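Local coordinates for RNA-binding protein, putative (Trypanosoma brucei, PDB 6E4O) that binds and remodels RNA in kinetoplastid RNA editing through its RNA recognition motif, the domain contained in this chain, at residues G28-C33 with A41-V46; H18-H23 with S61-A66; S9-E14 with A66-R71. One frame throughout, in Å; residues are numbered along the deposited sequence.

In the fold
All three contacts belong to one RNA recognition motif. Interaction 1 pairs strands 30-36 and 40-45 at one side of the sheet, while interactions 2 and 3 meet at the other side, where they share Ala-66 and the hairpin of strands 62-63 and 66-70. Interactions 1 and 3 are partly buried and combine backbone bonds with apolar packing on the helix-covered face; interaction 2 lies at the surface and, across its segments, relies on side chains: a histidine-serine bond, a CH-pi contact and leucine packing, with a water bridging Thr-19 and Glu-64. Helix 17-24 joins them, since Leu-20 packs on Ala-41 and Val-43 of interaction 1 and on Leu-11 and Leu-68 of interaction 3.

Interaction 1. Residues G28-C33 with A41-V46; sequences GEVTFC and AVVEFV
Thr-31 and Phe-32 both direct their backbone N-H groups at the carbonyl of Glu-44, forming a classic beta bulge that shifts the antiparallel register of the hairpin 30-36/40-45 by one residue. Thr-31 N lies 2.8 Å from Glu-44 O, whereas Phe-32 N bonds the same oxygen weakly, at 3.3 Å. To one side of the bulge Glu-44 N donates to Phe-32 O (2.9 Å); to the other, Val-46 N donates to Glu-29 O (3.0 Å).

Water extends this polar network. A chi1 of 61° sets Thr-31 OG1 between its own backbone N and carbonyl carbon, where one water links it to Glu-44 OE1 and another to Phe-45 O. Glu-44 OE2 forms a salt bridge with Arg-5.

Apolar contacts occupy the face of Val-30, Cys-33, Val-43 and Phe-45. Val-30 CG1 meets Val-43 CG1 at 3.7 Å, the side chains crossing at about a right angle, while Val-30 CG2 touches Phe-45 CE2 at 3.8 Å. Residues of helices 17-24 and 48-57 pack on this side. On the other face the Phe-32 ring presents its edge to the backbone, CD2 lying 3.4 Å from Val-42 O.

The chemistry thus separates a buried apolar face from an outer one bearing Phe-32 and Glu-44, the side of the sheet that commonly contacts RNA in this fold.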
# COMPACT_ATOMS: atom_id res chain seq x y z
N GLY A 28 -0.00 -5.74 -7.84
CA GLY A 28 1.23 -6.36 -8.30
C GLY A 28 2.04 -6.97 -7.18
O GLY A 28 1.58 -7.05 -6.05
N GLU A 29 3.25 -7.41 -7.50
CA GLU A 29 4.10 -8.07 -6.52
C GLU A 29 4.78 -7.05 -5.61
O GLU A 29 5.32 -6.05 -6.07
CB GLU A 29 5.13 -8.96 -7.21
CG GLU A 29 6.06 -9.71 -6.26
CD GLU A 29 6.91 -10.75 -6.97
OE1 GLU A 29 6.88 -10.80 -8.22
OE2 GLU A 29 7.60 -11.53 -6.27
N VAL A 30 4.75 -7.31 -4.31
CA VAL A 30 5.29 -6.39 -3.32
C VAL A 30 6.66 -6.86 -2.82
O VAL A 30 6.81 -8.00 -2.40
CB VAL A 30 4.31 -6.25 -2.13
CG1 VAL A 30 4.91 -5.38 -1.03
CG2 VAL A 30 2.97 -5.70 -2.61
N THR A 31 7.65 -5.97 -2.86
CA THR A 31 9.01 -6.32 -2.44
C THR A 31 9.42 -5.71 -1.10
O THR A 31 10.40 -6.13 -0.49
CB THR A 31 10.06 -5.89 -3.49
OG1 THR A 31 10.01 -4.47 -3.64
CG2 THR A 31 9.79 -6.54 -4.83
N PHE A 32 8.70 -4.69 -0.66
CA PHE A 32 8.97 -4.05 0.63
C PHE A 32 7.63 -3.62 1.18
O PHE A 32 6.81 -3.06 0.46
CB PHE A 32 9.87 -2.82 0.45
CG PHE A 32 10.21 -2.10 1.73
CD1 PHE A 32 11.40 -2.36 2.40
CD2 PHE A 32 9.36 -1.12 2.24
CE1 PHE A 32 11.71 -1.68 3.57
CE2 PHE A 32 9.67 -0.43 3.40
CZ PHE A 32 10.85 -0.71 4.07
N CYS A 33 7.37 -3.91 2.45
CA CYS A 33 6.11 -3.49 3.04
C CYS A 33 6.31 -3.37 4.54
O CYS A 33 6.41 -4.37 5.24
CB CYS A 33 4.99 -4.50 2.74
SG CYS A 33 3.36 -3.89 3.18
N ALA A 41 2.38 3.51 6.09
CA ALA A 41 3.29 2.46 5.65
C ALA A 41 4.04 2.91 4.41
O ALA A 41 3.66 3.88 3.77
CB ALA A 41 2.51 1.16 5.35
N VAL A 42 5.11 2.20 4.10
CA VAL A 42 5.81 2.41 2.83
C VAL A 42 5.90 1.06 2.16
O VAL A 42 6.25 0.07 2.79
CB VAL A 42 7.23 2.97 3.04
CG1 VAL A 42 7.99 3.03 1.71
CG2 VAL A 42 7.15 4.34 3.67
N VAL A 43 5.57 1.03 0.88
CA VAL A 43 5.55 -0.19 0.12
C VAL A 43 6.35 0.01 -1.16
O VAL A 43 6.35 1.10 -1.72
CB VAL A 43 4.09 -0.55 -0.24
CG1 VAL A 43 4.01 -1.82 -1.09
CG2 VAL A 43 3.25 -0.69 1.04
N GLU A 44 7.04 -1.03 -1.61
CA GLU A 44 7.64 -1.01 -2.93
C GLU A 44 7.16 -2.22 -3.70
O GLU A 44 6.94 -3.29 -3.13
CB GLU A 44 9.16 -1.02 -2.84
CG GLU A 44 9.74 0.22 -2.21
CD GLU A 44 11.20 0.41 -2.55
OE1 GLU A 44 11.89 -0.61 -2.82
OE2 GLU A 44 11.67 1.56 -2.56
N PHE A 45 6.97 -2.03 -5.00
CA PHE A 45 6.53 -3.10 -5.87
C PHE A 45 7.70 -3.48 -6.77
O PHE A 45 8.67 -2.72 -6.89
CB PHE A 45 5.37 -2.64 -6.76
CG PHE A 45 4.10 -2.36 -6.00
CD1 PHE A 45 3.88 -1.11 -5.43
CD2 PHE A 45 3.12 -3.33 -5.89
CE1 PHE A 45 2.70 -0.85 -4.74
CE2 PHE A 45 1.94 -3.08 -5.19
CZ PHE A 45 1.73 -1.84 -4.62
N VAL A 46 7.58 -4.63 -7.42
CA VAL A 46 8.60 -5.09 -8.34
C VAL A 46 8.79 -4.14 -9.51
O VAL A 46 9.91 -3.89 -9.95
CB VAL A 46 8.26 -6.48 -8.88
CG1 VAL A 46 9.30 -6.94 -9.90
CG2 VAL A 46 8.18 -7.46 -7.74
O HOH W 1 12.14 -3.28 -2.37
O HOH W 2 11.13 -3.01 -5.98

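Interaction 2. Residues H18-H23 with S61-A66; sequences HTLKDH and SELEGA
His-23 and Leu-63 join helix 17-24, the first helix of the RNA recognition motif, to the small hairpin 62-63/66-70 at the edge of the sheet. This hairpin closes through a type I' turn from Leu-63 to Ala-66, in which Glu-64 and Gly-65 take positive phi angles and the two end residues exchange backbone hydrogen bonds. Leu-63, the first residue of the turn, points its CB toward the helix.

The imidazole of His-23 is used on a face and at its edge. Leu-63 CB sits over the centre of the ring, 4.2 Å from the centroid and nearly on its normal, a CH-pi contact. The two side chains slide past each other in opposite directions, which brings Leu-63 CD2 back to His-23 CB at 3.7 Å. At the edge, His-23 NE2 donates to Ser-61 OG across 2.9 Å; the bond is fairly straight (162° at the hydrogen), and OG lies only 4° out of the ring plane. CG of His-23 is anti to the backbone N (chi1 -176°), and chi2 then sets the turn of the ring. Deeper in, Leu-63 CD2 meets Leu-20 CD1 at 3.9 Å, crossing at about a right angle.

Nearer the solvent, Thr-19 and Glu-64 reach toward each other tip to tip, with CG2 of Thr-19 3.7 Å from CD of Glu-64. A water bonded to Thr-19 OG1 also donates to Glu-64 OE1, which has Thr-15 OG1 as a further partner.

Ser-61 OG thus accepts from His-23 NE2 and also bonds to the carbonyl of Leu-58, connecting the imidazole to the backbone there; the in-plane bond and the leucine over the face would together restrict rotation of the ring.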
# COMPACT_ATOMS: atom_id res chain seq x y z
N HIS A 18 1.49 -7.64 6.65
CA HIS A 18 1.15 -8.72 5.72
C HIS A 18 -0.27 -8.55 5.19
O HIS A 18 -0.56 -8.90 4.05
CB HIS A 18 1.40 -10.11 6.32
CG HIS A 18 0.19 -10.73 6.94
ND1 HIS A 18 -0.20 -10.48 8.24
CD2 HIS A 18 -0.71 -11.61 6.44
CE1 HIS A 18 -1.29 -11.17 8.50
NE2 HIS A 18 -1.62 -11.87 7.43
N THR A 19 -1.14 -7.99 6.01
CA THR A 19 -2.50 -7.65 5.58
C THR A 19 -2.49 -6.56 4.51
O THR A 19 -3.23 -6.64 3.52
CB THR A 19 -3.34 -7.21 6.78
OG1 THR A 19 -3.42 -8.30 7.70
CG2 THR A 19 -4.74 -6.82 6.34
N LEU A 20 -1.66 -5.55 4.70
CA LEU A 20 -1.50 -4.50 3.70
C LEU A 20 -0.92 -5.07 2.43
O LEU A 20 -1.36 -4.75 1.32
CB LEU A 20 -0.59 -3.39 4.23
CG LEU A 20 -0.33 -2.27 3.23
CD1 LEU A 20 -1.64 -1.65 2.77
CD2 LEU A 20 0.58 -1.21 3.85
N LYS A 21 0.08 -5.93 2.58
CA LYS A 21 0.70 -6.56 1.42
C LYS A 21 -0.34 -7.32 0.60
O LYS A 21 -0.39 -7.18 -0.62
CB LYS A 21 1.83 -7.49 1.84
CG LYS A 21 2.47 -8.22 0.67
CD LYS A 21 3.60 -9.13 1.13
CE LYS A 21 4.20 -9.93 -0.02
NZ LYS A 21 5.38 -10.72 0.43
N ASP A 22 -1.17 -8.11 1.27
CA ASP A 22 -2.18 -8.88 0.55
C ASP A 22 -3.17 -7.97 -0.18
O ASP A 22 -3.59 -8.28 -1.30
CB ASP A 22 -2.94 -9.84 1.47
CG ASP A 22 -2.16 -11.11 1.75
OD1 ASP A 22 -1.25 -11.45 0.96
OD2 ASP A 22 -2.47 -11.78 2.76
N HIS A 23 -3.54 -6.87 0.45
CA HIS A 23 -4.43 -5.90 -0.17
C HIS A 23 -3.81 -5.35 -1.46
O HIS A 23 -4.47 -5.24 -2.50
CB HIS A 23 -4.74 -4.76 0.81
CG HIS A 23 -5.72 -3.76 0.29
ND1 HIS A 23 -7.05 -4.06 0.09
CD2 HIS A 23 -5.57 -2.46 -0.05
CE1 HIS A 23 -7.68 -2.98 -0.36
NE2 HIS A 23 -6.80 -2.00 -0.45
N SER A 61 -9.33 2.89 -1.41
CA SER A 61 -9.94 1.59 -1.17
C SER A 61 -9.97 1.28 0.33
O SER A 61 -9.11 1.72 1.08
CB SER A 61 -9.23 0.48 -1.94
OG SER A 61 -7.86 0.41 -1.60
N GLU A 62 -10.97 0.54 0.76
CA GLU A 62 -11.10 0.21 2.17
C GLU A 62 -10.35 -1.07 2.52
O GLU A 62 -10.45 -2.07 1.81
CB GLU A 62 -12.57 0.08 2.56
CG GLU A 62 -12.81 0.28 4.04
CD GLU A 62 -14.27 0.21 4.41
OE1 GLU A 62 -14.92 1.28 4.46
OE2 GLU A 62 -14.76 -0.90 4.65
N LEU A 63 -9.59 -1.02 3.60
CA LEU A 63 -8.91 -2.20 4.13
C LEU A 63 -9.19 -2.30 5.62
O LEU A 63 -8.89 -1.37 6.39
CB LEU A 63 -7.40 -2.12 3.87
CG LEU A 63 -6.55 -3.26 4.47
CD1 LEU A 63 -7.02 -4.63 4.01
CD2 LEU A 63 -5.07 -3.06 4.12
N GLU A 64 -9.77 -3.42 6.03
CA GLU A 64 -10.13 -3.60 7.43
C GLU A 64 -10.88 -2.39 7.97
O GLU A 64 -10.61 -1.91 9.08
CB GLU A 64 -8.89 -3.89 8.28
CG GLU A 64 -8.14 -5.14 7.82
CD GLU A 64 -7.23 -5.72 8.89
OE1 GLU A 64 -6.36 -4.98 9.41
OE2 GLU A 64 -7.38 -6.91 9.22
N GLY A 65 -11.81 -1.89 7.16
CA GLY A 65 -12.74 -0.86 7.57
C GLY A 65 -12.21 0.55 7.48
O GLY A 65 -12.92 1.49 7.86
N ALA A 66 -10.98 0.71 6.99
CA ALA A 66 -10.36 2.03 6.88
C ALA A 66 -10.02 2.36 5.43
O ALA A 66 -9.49 1.52 4.71
CB ALA A 66 -9.09 2.08 7.73
O HOH W 3 -3.80 -6.97 10.03

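Interaction 3. Residues S9-E14 with A66-R71; sequences SGLSDE and ATLFLR
Leu-11 and Leu-68 meet through their CD2 methyls, 3.6 Å apart, with the side chains at an oblique angle to each other. In both residues chi2 (168° and -179°) puts CD1 anti to CA, which leaves CD2 as the branch at the contact. Leu-20 of helix 17-24 touches both leucines, so their meeting point belongs to the hydrophobic layer beneath the sheet.

Ala-66 directs its methyl at the loop. Its CB lies 3.3 Å from Gly-10 O and 3.6 Å from Ser-12 N, and also touches CB of Ser-12. Gly-10 takes a positive phi and, lacking a side chain, lets the loop backbone run close to Thr-67, with the carbonyl oxygens Gly-10 O and Thr-67 O 3.6 Å apart.

These residues mark the point where the first strand of the RNA recognition motif, 5-9, parts from its antiparallel neighbour 66-70 and leads into helix 17-24. Ser-9 and Phe-69 form a hydrogen-bonded pair there. Ser-9 N donates to Phe-69 O at 2.9 Å, lying in the carbonyl plane, while Phe-69 N returns a bond of 2.9 Å to Ser-9 O from above the plane of that carbonyl. Past the pair the loop bends in an ST turn, Ser-12 OG accepting from Glu-14 N at 3.2 Å; the hydroxyl also bonds to Thr-15 OG1.

On the sheet face that holds Ser-9 and Phe-69, the two side chains diverge. The Phe-69 ring leads away from Ser-9, its CE2 lying 3.7 Å above the guanidinium plane of Arg-71, offset toward the rim of that group. A water bonded to Ser-9 OG lies in plane at the edge of the phenyl ring and donates weakly to Phe-69 O.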
# COMPACT_ATOMS: atom_id res chain seq x y z
N SER A 9 -1.27 5.90 3.68
CA SER A 9 -1.78 6.49 4.92
C SER A 9 -3.22 6.02 5.13
O SER A 9 -3.84 5.49 4.20
CB SER A 9 -1.73 8.01 4.88
OG SER A 9 -0.42 8.45 4.58
N GLY A 10 -3.74 6.20 6.34
CA GLY A 10 -5.12 5.86 6.65
C GLY A 10 -5.36 4.45 7.15
O GLY A 10 -6.51 4.05 7.33
N LEU A 11 -4.30 3.69 7.41
CA LEU A 11 -4.48 2.32 7.88
C LEU A 11 -5.25 2.28 9.20
O LEU A 11 -5.11 3.16 10.04
CB LEU A 11 -3.12 1.63 8.09
CG LEU A 11 -2.20 1.41 6.90
CD1 LEU A 11 -0.83 1.01 7.41
CD2 LEU A 11 -2.76 0.35 5.96
N SER A 12 -6.03 1.23 9.40
CA SER A 12 -6.66 1.01 10.70
C SER A 12 -5.60 0.67 11.75
O SER A 12 -4.51 0.19 11.42
CB SER A 12 -7.74 -0.08 10.63
OG SER A 12 -7.20 -1.35 10.94
N ASP A 13 -5.92 0.94 13.01
CA ASP A 13 -5.03 0.64 14.12
C ASP A 13 -4.58 -0.81 14.13
O ASP A 13 -3.51 -1.14 14.63
CB ASP A 13 -5.71 0.94 15.46
CG ASP A 13 -5.92 2.42 15.70
OD1 ASP A 13 -5.28 3.22 14.99
OD2 ASP A 13 -6.71 2.78 16.59
N GLU A 14 -5.44 -1.69 13.61
CA GLU A 14 -5.21 -3.12 13.71
C GLU A 14 -4.47 -3.68 12.50
O GLU A 14 -4.11 -4.86 12.49
CB GLU A 14 -6.54 -3.86 13.86
CG GLU A 14 -7.28 -3.59 15.17
CD GLU A 14 -7.98 -2.24 15.17
OE1 GLU A 14 -8.24 -1.71 16.28
OE2 GLU A 14 -8.29 -1.72 14.08
N ALA A 66 -10.98 0.71 6.99
CA ALA A 66 -10.36 2.03 6.88
C ALA A 66 -10.02 2.36 5.43
O ALA A 66 -9.49 1.52 4.71
CB ALA A 66 -9.09 2.08 7.73
N THR A 67 -10.29 3.60 5.03
CA THR A 67 -10.01 4.06 3.67
C THR A 67 -8.55 4.49 3.56
O THR A 67 -8.08 5.32 4.34
CB THR A 67 -10.87 5.26 3.29
OG1 THR A 67 -12.25 4.87 3.35
CG2 THR A 67 -10.54 5.74 1.89
N LEU A 68 -7.85 3.94 2.57
CA LEU A 68 -6.42 4.23 2.41
C LEU A 68 -6.19 5.36 1.43
O LEU A 68 -6.91 5.49 0.44
CB LEU A 68 -5.68 2.99 1.92
CG LEU A 68 -5.86 1.69 2.70
CD1 LEU A 68 -5.01 0.61 2.06
CD2 LEU A 68 -5.50 1.87 4.16
N PHE A 69 -5.16 6.16 1.71
CA PHE A 69 -4.71 7.20 0.80
C PHE A 69 -3.33 6.79 0.30
O PHE A 69 -2.46 6.45 1.11
CB PHE A 69 -4.65 8.54 1.53
CG PHE A 69 -4.11 9.67 0.69
CD1 PHE A 69 -4.97 10.55 0.06
CD2 PHE A 69 -2.74 9.84 0.53
CE1 PHE A 69 -4.48 11.60 -0.71
CE2 PHE A 69 -2.25 10.88 -0.25
CZ PHE A 69 -3.12 11.76 -0.87
N LEU A 70 -3.14 6.80 -1.02
CA LEU A 70 -1.88 6.38 -1.63
C LEU A 70 -1.23 7.53 -2.37
O LEU A 70 -1.91 8.29 -3.06
CB LEU A 70 -2.13 5.27 -2.65
CG LEU A 70 -2.94 4.07 -2.14
CD1 LEU A 70 -3.06 3.06 -3.26
CD2 LEU A 70 -2.25 3.48 -0.94
N ARG A 71 0.09 7.64 -2.26
CA ARG A 71 0.81 8.69 -2.97
C ARG A 71 2.20 8.23 -3.43
O ARG A 71 2.75 8.80 -4.39
CB ARG A 71 0.88 9.96 -2.10
CG ARG A 71 2.26 10.52 -1.86
CD ARG A 71 2.31 11.37 -0.60
NE ARG A 71 1.31 12.43 -0.53
CZ ARG A 71 0.89 12.97 0.61
NH1 ARG A 71 1.38 12.54 1.77
NH2 ARG A 71 -0.03 13.94 0.61
O HOH W 4 0.21 8.47 1.88